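Local coordinates for endoglucanase, family GH5 (Zobellia galactanivorans, PDB 6GL0), which hydrolyses hemicellulose, mixed-linked glucan being a probable substrate, as a glycoside hydrolase of family GH5, at residues I98-D103 and E142-P147; D280-A285 and Y322-E327; S219-F224 and M267-S272. The protein carries 1 engineered substitution. One frame throughout, in Å; residues are numbered along the deposited sequence.

Interaction 1: I98-D103 and E142-P147. With GLC (alpha-D-glucopyranose), chain D; BGC (beta-D-glucopyranose), chain B.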
# COMPACT_ATOMS: atom_id res chain seq x y z
N ILE A 98 -21.78 17.36 -11.53
CA ILE A 98 -22.00 18.04 -12.80
C ILE A 98 -20.67 18.14 -13.52
O ILE A 98 -19.68 18.58 -12.94
CB ILE A 98 -22.55 19.46 -12.58
CG1 ILE A 98 -23.96 19.34 -12.01
CG2 ILE A 98 -22.63 20.23 -13.89
CD1 ILE A 98 -24.58 20.66 -11.60
N ASN A 99 -20.67 17.79 -14.80
CA ASN A 99 -19.46 17.84 -15.61
C ASN A 99 -19.56 18.58 -16.94
O ASN A 99 -20.60 19.17 -17.27
CB ASN A 99 -18.91 16.41 -15.78
CG ASN A 99 -19.56 15.62 -16.90
OD1 ASN A 99 -20.49 16.08 -17.59
ND2 ASN A 99 -19.05 14.41 -17.09
N ILE A 100 -18.41 18.57 -17.66
CA ILE A 100 -18.34 18.81 -19.09
C ILE A 100 -18.10 17.44 -19.75
O ILE A 100 -17.07 16.78 -19.46
CB ILE A 100 -17.22 19.79 -19.44
CG1 ILE A 100 -17.54 21.18 -18.92
CG2 ILE A 100 -17.00 19.84 -20.97
CD1 ILE A 100 -16.49 22.22 -19.28
N HIS A 101 -19.04 17.02 -20.63
CA HIS A 101 -19.10 15.65 -21.16
C HIS A 101 -18.65 15.59 -22.64
O HIS A 101 -17.44 15.65 -22.86
CB HIS A 101 -20.46 14.99 -20.93
CG HIS A 101 -20.39 13.51 -20.82
ND1 HIS A 101 -20.05 12.86 -19.64
CD2 HIS A 101 -20.64 12.53 -21.73
CE1 HIS A 101 -20.07 11.55 -19.84
NE2 HIS A 101 -20.45 11.32 -21.09
N HIS A 102 -19.55 15.46 -23.64
CA HIS A 102 -19.12 15.16 -25.02
C HIS A 102 -18.80 16.47 -25.77
O HIS A 102 -19.39 16.75 -26.82
CB HIS A 102 -20.19 14.42 -25.83
CG HIS A 102 -20.47 13.04 -25.37
ND1 HIS A 102 -19.46 12.11 -25.15
CD2 HIS A 102 -21.65 12.41 -25.15
CE1 HIS A 102 -20.02 10.97 -24.80
NE2 HIS A 102 -21.35 11.12 -24.81
N ASP A 103 -17.82 17.20 -25.25
CA ASP A 103 -17.42 18.52 -25.70
C ASP A 103 -15.99 18.54 -26.28
O ASP A 103 -15.36 19.61 -26.42
CB ASP A 103 -17.55 19.50 -24.53
CG ASP A 103 -18.99 19.92 -24.27
OD1 ASP A 103 -19.57 20.55 -25.18
OD2 ASP A 103 -19.55 19.64 -23.19
N GLU A 142 -17.07 18.15 -11.85
CA GLU A 142 -16.08 17.35 -12.56
C GLU A 142 -15.68 18.14 -13.82
O GLU A 142 -16.52 18.40 -14.67
CB GLU A 142 -16.71 16.03 -12.89
CG GLU A 142 -15.84 15.07 -13.67
CD GLU A 142 -16.61 13.84 -14.12
OE1 GLU A 142 -17.29 13.22 -13.30
OE2 GLU A 142 -16.55 13.47 -15.32
N THR A 143 -14.40 18.51 -13.92
CA THR A 143 -13.96 19.49 -14.90
C THR A 143 -14.07 19.01 -16.35
O THR A 143 -14.62 19.71 -17.16
CB THR A 143 -12.53 20.02 -14.57
OG1 THR A 143 -11.66 18.96 -14.19
CG2 THR A 143 -12.62 21.01 -13.40
N LEU A 144 -13.61 17.78 -16.63
CA LEU A 144 -13.63 17.19 -17.96
C LEU A 144 -13.87 15.67 -17.90
O LEU A 144 -13.19 14.97 -17.16
CB LEU A 144 -12.31 17.40 -18.67
CG LEU A 144 -11.84 18.84 -18.83
CD1 LEU A 144 -10.39 18.88 -19.23
CD2 LEU A 144 -12.70 19.57 -19.87
N ASN A 145 -14.80 15.17 -18.71
CA ASN A 145 -15.24 13.80 -18.66
C ASN A 145 -14.12 12.83 -19.01
O ASN A 145 -13.65 12.10 -18.15
CB ASN A 145 -16.48 13.56 -19.57
CG ASN A 145 -16.87 12.09 -19.68
OD1 ASN A 145 -16.97 11.40 -18.67
ND2 ASN A 145 -17.12 11.60 -20.90
N GLU A 146 -13.81 12.79 -20.30
CA GLU A 146 -12.79 11.92 -20.87
C GLU A 146 -11.97 12.72 -21.90
O GLU A 146 -12.00 12.41 -23.08
CB GLU A 146 -13.46 10.68 -21.48
CG GLU A 146 -14.14 9.81 -20.43
CD GLU A 146 -14.66 8.48 -20.97
OE1 GLU A 146 -14.84 8.34 -22.20
OE2 GLU A 146 -14.87 7.55 -20.15
N PRO A 147 -11.29 13.78 -21.46
CA PRO A 147 -10.60 14.68 -22.39
C PRO A 147 -9.49 13.98 -23.12
O PRO A 147 -8.73 13.20 -22.54
CB PRO A 147 -10.08 15.81 -21.49
CG PRO A 147 -9.89 15.15 -20.17
CD PRO A 147 -10.92 14.06 -20.06
C1 GLC D . -17.86 6.65 -21.19
C2 GLC D . -18.54 7.88 -21.82
C3 GLC D . -20.03 7.68 -22.04
C4 GLC D . -20.23 6.39 -22.81
C5 GLC D . -19.64 5.27 -21.99
C6 GLC D . -19.79 3.88 -22.62
O1 GLC D . -18.14 6.49 -19.80
O2 GLC D . -18.32 8.97 -20.92
O3 GLC D . -20.55 8.79 -22.75
O4 GLC D . -21.61 6.16 -23.02
O5 GLC D . -18.26 5.52 -21.89
O6 GLC D . -19.15 3.88 -23.88
C2 BGC B . -23.39 5.49 -24.39
C3 BGC B . -23.81 5.24 -25.83
C4 BGC B . -23.54 6.45 -26.71
C5 BGC B . -22.10 6.88 -26.50
C6 BGC B . -21.80 8.18 -27.20
C1 BGC B . -21.93 5.88 -24.37
O2 BGC B . -23.58 4.31 -23.65
O3 BGC B . -25.16 4.85 -25.85
O4 BGC B . -23.69 6.08 -28.08
O5 BGC B . -21.75 7.02 -25.14
O6 BGC B . -20.39 8.30 -27.39
O HOH W 1 -17.14 12.30 -23.63
O HOH W 2 -14.58 14.88 -22.23

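Interaction 2: D280-A285 and Y322-E327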
# COMPACT_ATOMS: atom_id res chain seq x y z
N ASP A 280 -23.70 -13.47 -15.49
CA ASP A 280 -22.34 -12.93 -15.49
C ASP A 280 -22.29 -11.44 -15.17
O ASP A 280 -21.43 -11.01 -14.43
CB ASP A 280 -21.61 -13.19 -16.81
CG ASP A 280 -21.74 -14.62 -17.30
OD1 ASP A 280 -22.81 -14.93 -17.87
OD2 ASP A 280 -20.78 -15.40 -17.16
N ARG A 281 -23.24 -10.68 -15.71
CA ARG A 281 -23.33 -9.26 -15.43
C ARG A 281 -23.56 -9.02 -13.96
O ARG A 281 -22.98 -8.16 -13.39
CB ARG A 281 -24.49 -8.62 -16.17
CG ARG A 281 -24.18 -8.12 -17.55
CD ARG A 281 -25.39 -7.40 -18.07
NE ARG A 281 -25.30 -5.95 -18.18
CZ ARG A 281 -26.36 -5.16 -18.29
NH1 ARG A 281 -27.57 -5.65 -18.21
NH2 ARG A 281 -26.22 -3.87 -18.45
N LEU A 282 -24.43 -9.79 -13.37
CA LEU A 282 -24.68 -9.66 -11.96
C LEU A 282 -23.42 -9.97 -11.15
O LEU A 282 -23.08 -9.23 -10.27
CB LEU A 282 -25.82 -10.57 -11.56
CG LEU A 282 -26.19 -10.60 -10.08
CD1 LEU A 282 -26.43 -9.21 -9.52
CD2 LEU A 282 -27.41 -11.46 -9.88
N ALA A 283 -22.74 -11.06 -11.47
CA ALA A 283 -21.56 -11.47 -10.72
C ALA A 283 -20.46 -10.44 -10.85
O ALA A 283 -19.82 -10.10 -9.90
CB ALA A 283 -21.09 -12.85 -11.17
N HIS A 284 -20.28 -9.93 -12.06
CA HIS A 284 -19.32 -8.88 -12.32
C HIS A 284 -19.64 -7.60 -11.55
O HIS A 284 -18.76 -7.03 -10.89
CB HIS A 284 -19.24 -8.59 -13.79
CG HIS A 284 -18.36 -7.44 -14.13
ND1 HIS A 284 -18.81 -6.14 -14.12
CD2 HIS A 284 -17.04 -7.38 -14.43
CE1 HIS A 284 -17.83 -5.33 -14.48
NE2 HIS A 284 -16.74 -6.05 -14.67
N ALA A 285 -20.89 -7.18 -11.57
CA ALA A 285 -21.31 -5.97 -10.85
C ALA A 285 -21.11 -6.10 -9.34
O ALA A 285 -20.58 -5.20 -8.69
CB ALA A 285 -22.76 -5.66 -11.18
N TYR A 322 -33.28 -4.30 -14.13
CA TYR A 322 -32.31 -5.29 -13.56
C TYR A 322 -32.04 -4.85 -12.14
O TYR A 322 -30.94 -4.41 -11.83
CB TYR A 322 -31.00 -5.38 -14.37
CG TYR A 322 -31.16 -6.06 -15.69
CD1 TYR A 322 -31.43 -7.42 -15.77
CD2 TYR A 322 -31.07 -5.33 -16.88
CE1 TYR A 322 -31.63 -8.05 -16.99
CE2 TYR A 322 -31.27 -5.94 -18.10
CZ TYR A 322 -31.53 -7.29 -18.16
OH TYR A 322 -31.72 -7.88 -19.39
N PRO A 323 -33.02 -4.96 -11.25
CA PRO A 323 -32.89 -4.52 -9.87
C PRO A 323 -31.79 -5.26 -9.13
O PRO A 323 -31.20 -4.72 -8.25
CB PRO A 323 -34.26 -4.78 -9.27
CG PRO A 323 -34.86 -5.81 -10.13
CD PRO A 323 -34.31 -5.61 -11.49
N GLU A 324 -31.55 -6.50 -9.48
CA GLU A 324 -30.50 -7.24 -8.84
C GLU A 324 -29.13 -6.58 -9.04
O GLU A 324 -28.37 -6.54 -8.12
CB GLU A 324 -30.54 -8.72 -9.24
CG GLU A 324 -30.05 -9.03 -10.64
CD GLU A 324 -31.09 -8.92 -11.77
OE1 GLU A 324 -32.09 -8.20 -11.65
OE2 GLU A 324 -30.87 -9.61 -12.78
N ILE A 325 -28.84 -6.05 -10.23
CA ILE A 325 -27.59 -5.36 -10.48
C ILE A 325 -27.52 -4.13 -9.61
O ILE A 325 -26.53 -3.89 -8.96
CB ILE A 325 -27.41 -4.92 -11.96
CG1 ILE A 325 -27.33 -6.13 -12.88
CG2 ILE A 325 -26.15 -4.12 -12.13
CD1 ILE A 325 -27.15 -5.83 -14.34
N ALA A 326 -28.62 -3.39 -9.56
CA ALA A 326 -28.68 -2.21 -8.71
C ALA A 326 -28.42 -2.57 -7.24
O ALA A 326 -27.62 -1.93 -6.57
CB ALA A 326 -30.02 -1.53 -8.85
N GLU A 327 -29.12 -3.58 -6.75
CA GLU A 327 -28.97 -4.03 -5.35
C GLU A 327 -27.56 -4.51 -5.04
O GLU A 327 -27.04 -4.26 -3.96
CB GLU A 327 -30.03 -5.11 -5.00
CG GLU A 327 -31.35 -4.49 -4.47
CD GLU A 327 -32.66 -5.22 -4.87
OE1 GLU A 327 -32.60 -6.26 -5.57
OE2 GLU A 327 -33.78 -4.73 -4.48

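Interaction 3: S219-F224 and M267-S272. Engineered in segment 267-272: S269 (natural residue Glu). With GLC (alpha-D-glucopyranose), chain D.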
# COMPACT_ATOMS: atom_id res chain seq x y z
N SER A 219 -10.57 11.33 -10.79
CA SER A 219 -11.58 10.70 -11.60
C SER A 219 -10.94 9.80 -12.62
O SER A 219 -10.18 10.25 -13.44
CB SER A 219 -12.42 11.76 -12.34
OG SER A 219 -13.35 11.15 -13.22
N VAL A 220 -11.30 8.52 -12.57
CA VAL A 220 -10.99 7.56 -13.60
C VAL A 220 -12.21 6.75 -13.90
O VAL A 220 -13.10 6.60 -13.05
CB VAL A 220 -9.80 6.62 -13.20
CG1 VAL A 220 -8.46 7.39 -13.14
CG2 VAL A 220 -10.07 5.87 -11.89
N HIS A 221 -12.25 6.21 -15.12
CA HIS A 221 -13.30 5.31 -15.59
C HIS A 221 -12.61 4.02 -16.02
O HIS A 221 -11.57 4.04 -16.64
CB HIS A 221 -14.04 5.90 -16.80
CG HIS A 221 -14.68 7.22 -16.55
ND1 HIS A 221 -15.09 8.04 -17.58
CD2 HIS A 221 -14.95 7.90 -15.40
CE1 HIS A 221 -15.60 9.16 -17.08
NE2 HIS A 221 -15.51 9.11 -15.76
N SER A 222 -13.11 2.89 -15.59
CA SER A 222 -12.47 1.63 -15.95
C SER A 222 -13.55 0.59 -16.18
O SER A 222 -14.07 -0.02 -15.23
CB SER A 222 -11.49 1.17 -14.87
OG SER A 222 -10.84 -0.03 -15.26
N TYR A 223 -13.89 0.40 -17.44
CA TYR A 223 -14.88 -0.62 -17.84
C TYR A 223 -14.18 -1.99 -17.93
O TYR A 223 -14.06 -2.57 -19.02
CB TYR A 223 -15.52 -0.20 -19.18
CG TYR A 223 -16.42 1.01 -19.10
CD1 TYR A 223 -15.92 2.27 -19.21
CD2 TYR A 223 -17.81 0.87 -18.89
CE1 TYR A 223 -16.75 3.37 -19.19
CE2 TYR A 223 -18.66 1.94 -18.83
CZ TYR A 223 -18.14 3.20 -18.98
OH TYR A 223 -18.98 4.28 -18.94
N PHE A 224 -13.73 -2.50 -16.78
CA PHE A 224 -12.80 -3.61 -16.75
C PHE A 224 -13.56 -4.93 -16.56
O PHE A 224 -14.30 -5.06 -15.57
CB PHE A 224 -11.75 -3.44 -15.64
CG PHE A 224 -10.59 -4.40 -15.77
CD1 PHE A 224 -10.70 -5.70 -15.36
CD2 PHE A 224 -9.42 -4.01 -16.38
CE1 PHE A 224 -9.66 -6.59 -15.54
CE2 PHE A 224 -8.34 -4.88 -16.54
CZ PHE A 224 -8.47 -6.17 -16.12
N MET A 267 -14.67 6.35 -9.15
CA MET A 267 -14.78 5.62 -10.42
C MET A 267 -16.08 6.07 -11.07
O MET A 267 -17.15 5.47 -10.87
CB MET A 267 -14.78 4.13 -10.15
CG MET A 267 -14.71 3.27 -11.41
SD MET A 267 -13.07 3.29 -12.11
CE MET A 267 -12.31 2.13 -10.97
N GLY A 268 -16.02 7.19 -11.77
CA GLY A 268 -17.24 7.90 -12.17
C GLY A 268 -18.02 7.23 -13.29
O GLY A 268 -19.13 7.66 -13.61
N SER A 269 -17.44 6.18 -13.90
CA SER A 269 -18.12 5.36 -14.87
C SER A 269 -17.47 4.02 -14.97
O SER A 269 -16.23 3.94 -14.98
CB SER A 269 -18.07 5.99 -16.27
OG SER A 269 -19.08 6.92 -16.42
N TRP A 270 -18.33 3.01 -15.01
CA TRP A 270 -17.96 1.61 -15.19
C TRP A 270 -19.31 0.93 -15.44
O TRP A 270 -20.36 1.54 -15.24
CB TRP A 270 -17.26 1.02 -13.93
CG TRP A 270 -18.13 0.94 -12.77
CD1 TRP A 270 -18.52 1.98 -11.97
CD2 TRP A 270 -18.81 -0.21 -12.29
NE1 TRP A 270 -19.40 1.53 -11.03
CE2 TRP A 270 -19.60 0.19 -11.21
CE3 TRP A 270 -18.84 -1.56 -12.68
CZ2 TRP A 270 -20.39 -0.70 -10.48
CZ3 TRP A 270 -19.62 -2.44 -11.99
CH2 TRP A 270 -20.39 -2.01 -10.88
N GLY A 271 -19.25 -0.33 -15.83
CA GLY A 271 -20.41 -1.20 -15.96
C GLY A 271 -20.19 -2.14 -17.11
O GLY A 271 -19.10 -2.17 -17.65
N SER A 272 -21.21 -2.89 -17.48
CA SER A 272 -21.17 -3.81 -18.60
C SER A 272 -22.42 -3.69 -19.45
O SER A 272 -23.51 -3.56 -18.93
CB SER A 272 -21.04 -5.27 -18.12
OG SER A 272 -22.12 -5.65 -17.26
C1 GLC D . -17.86 6.65 -21.19
C2 GLC D . -18.54 7.88 -21.82
C3 GLC D . -20.03 7.68 -22.04
C4 GLC D . -20.23 6.39 -22.81
C5 GLC D . -19.64 5.27 -21.99
C6 GLC D . -19.79 3.88 -22.62
O1 GLC D . -18.14 6.49 -19.80
O2 GLC D . -18.32 8.97 -20.92
O3 GLC D . -20.55 8.79 -22.75
O4 GLC D . -21.61 6.16 -23.02
O5 GLC D . -18.26 5.52 -21.89
O6 GLC D . -19.15 3.88 -23.88

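Interaction 1: I98-D103 and E142-P147
The imidazole of H101 and the side-chain amide of N145 are stacked, their planes 19° apart. N145 ND2 lies over one face of the ring, offset toward its rim, 3.1 Å from H101 CE1. Both ring nitrogens are bonded at the edge. N99 ND2 comes in the ring plane and donates to H101 ND1 at 3.1 Å. At the other nitrogen, H101 NE2 is hydrogen-bonded to O3 of the bound glucose GLC at 3.0 Å. H102 turns a ring face to H101 CD2 and an edge to the same O3.

N145 has its CG anti to the backbone N (chi1 173°), which carries the amide across to H101. There ND2 donates to GLC O2 at 2.9 Å and to a water that also bonds H102 ND1. N145 OD1 accepts from R57.

N99 ND2 spends its second proton on E142 OE2 at 3.2 Å, meeting it from above the carboxylate plane, 65° out of it. E142 OE2 also forms a salt bridge with R57, and N99 OD1 accepts from V60 N. The backbones are joined by E142 N to I98 O and N145 N to I100 O, both 2.9 Å.

E146 OE2 is 3.3 Å from GLC C1. This is the C-terminal mouth of neighbouring strands in a TIM barrel, and the Asn-Glu pair before P147 is consistent with the GH5 signature that holds the acid/base.

Interaction 2: D280-A285 and Y322-E327
The guanidinium of R281 is held from several sides. Its NH2 is hydrogen-bonded to S272 O in the loop after strand 265-270. Its NH1 meets Y322, 3.7 Å from CE2, which lies at the edge of the guanidinium. The guanidinium and ring planes stand 86° apart. I325 CD1 lies over one face of the same group, offset toward the rim, and is 3.9 Å from R281 NH1. The R281 chain bends at chi3 (109°), which turns the flat group over toward Y322.

I325 serves two partners with two branches. CD1 reaches up to R281, while CG2 packs on A285 CB at 3.8 Å. On the outer side, L282 sends CD1 to E324 O at 3.6 Å, and its CD2 touches E324 CG at 3.7 Å.

The two helix segments run nearly parallel, 12° apart with axes 9.1 Å from each other. They belong to helices 278-294 and 323-330, the last two helices around the barrel. R281 and I325 also rest on W301 of strand 298-301 beneath.

No hydrogen bond joins the two segments. Their cohesion therefore comes from methyl, methylene and aromatic contacts, with the one guanidinium lying against apolar groups while a backbone carbonyl takes its NH2.

Interaction 3: S219-F224 and M267-S272
Strands 216-221 and 265-270 are parallel neighbours in the TIM barrel, and their C-terminal ends form part of the glycan pocket. H221 and S269 meet there. S269 is engineered, replacing the natural Glu. Its CB sits over the H221 ring in a CH-pi contact, 3.7 Å from the centroid and 14° off the normal. H221 ND1 bonds E146 OE2.

The Y223 ring lies against the backbone of W270 and G271. W270 CA packs over one face of the ring, 3.9 Å from the centroid, and G271 O is at the edge, 3.5 Å from Y223 CD2. Y223 CG stands anti to its carbonyl carbon (chi1 -70°), and the ring reaches the sugar, where OH makes a short 2.5 Å hydrogen bond with GLC O1.

On the face of V220 and M267, M267 SD touches V220 CG2 at 4.0 Å; it also meets S222 CB at 3.8 Å. The backbone bonds G268 N to V220 O (3.2 Å) and S222 N to S269 O (3.3 Å) are weak.

A leucine in place of H221 would probably leave E146 OE2 without its imidazole partner and S269 CB without a ring face to rest on.

The contact thus joins sugar to helix: Y223 OH bonds GLC, while M267 packs on L250 and I253 of helix 240-260 and S222 OG bonds E249 there.

How the interactions relate
Interactions 1 and 3 build two adjoining parts of one sugar site. Their centres are about 14 Å apart, yet both touch GLC. They also touch each other: the bond from E146 OE2 to H221 ND1, 2.6 Å long, bridges them, and N145 OD1 packs 3.1 Å from H221 CE1. Interaction 2 lies on the outer helices, its centre about 15 Å from that of interaction 3 and about 27 Å from that of interaction 1. It joins the loops that follow the strands of interaction 3. One bridge is R281 to S272; the other is H284 NE2 to F224 O, at 2.8 Å. Interaction 2 does not touch interaction 1; their nearest atoms are about 14 Å apart.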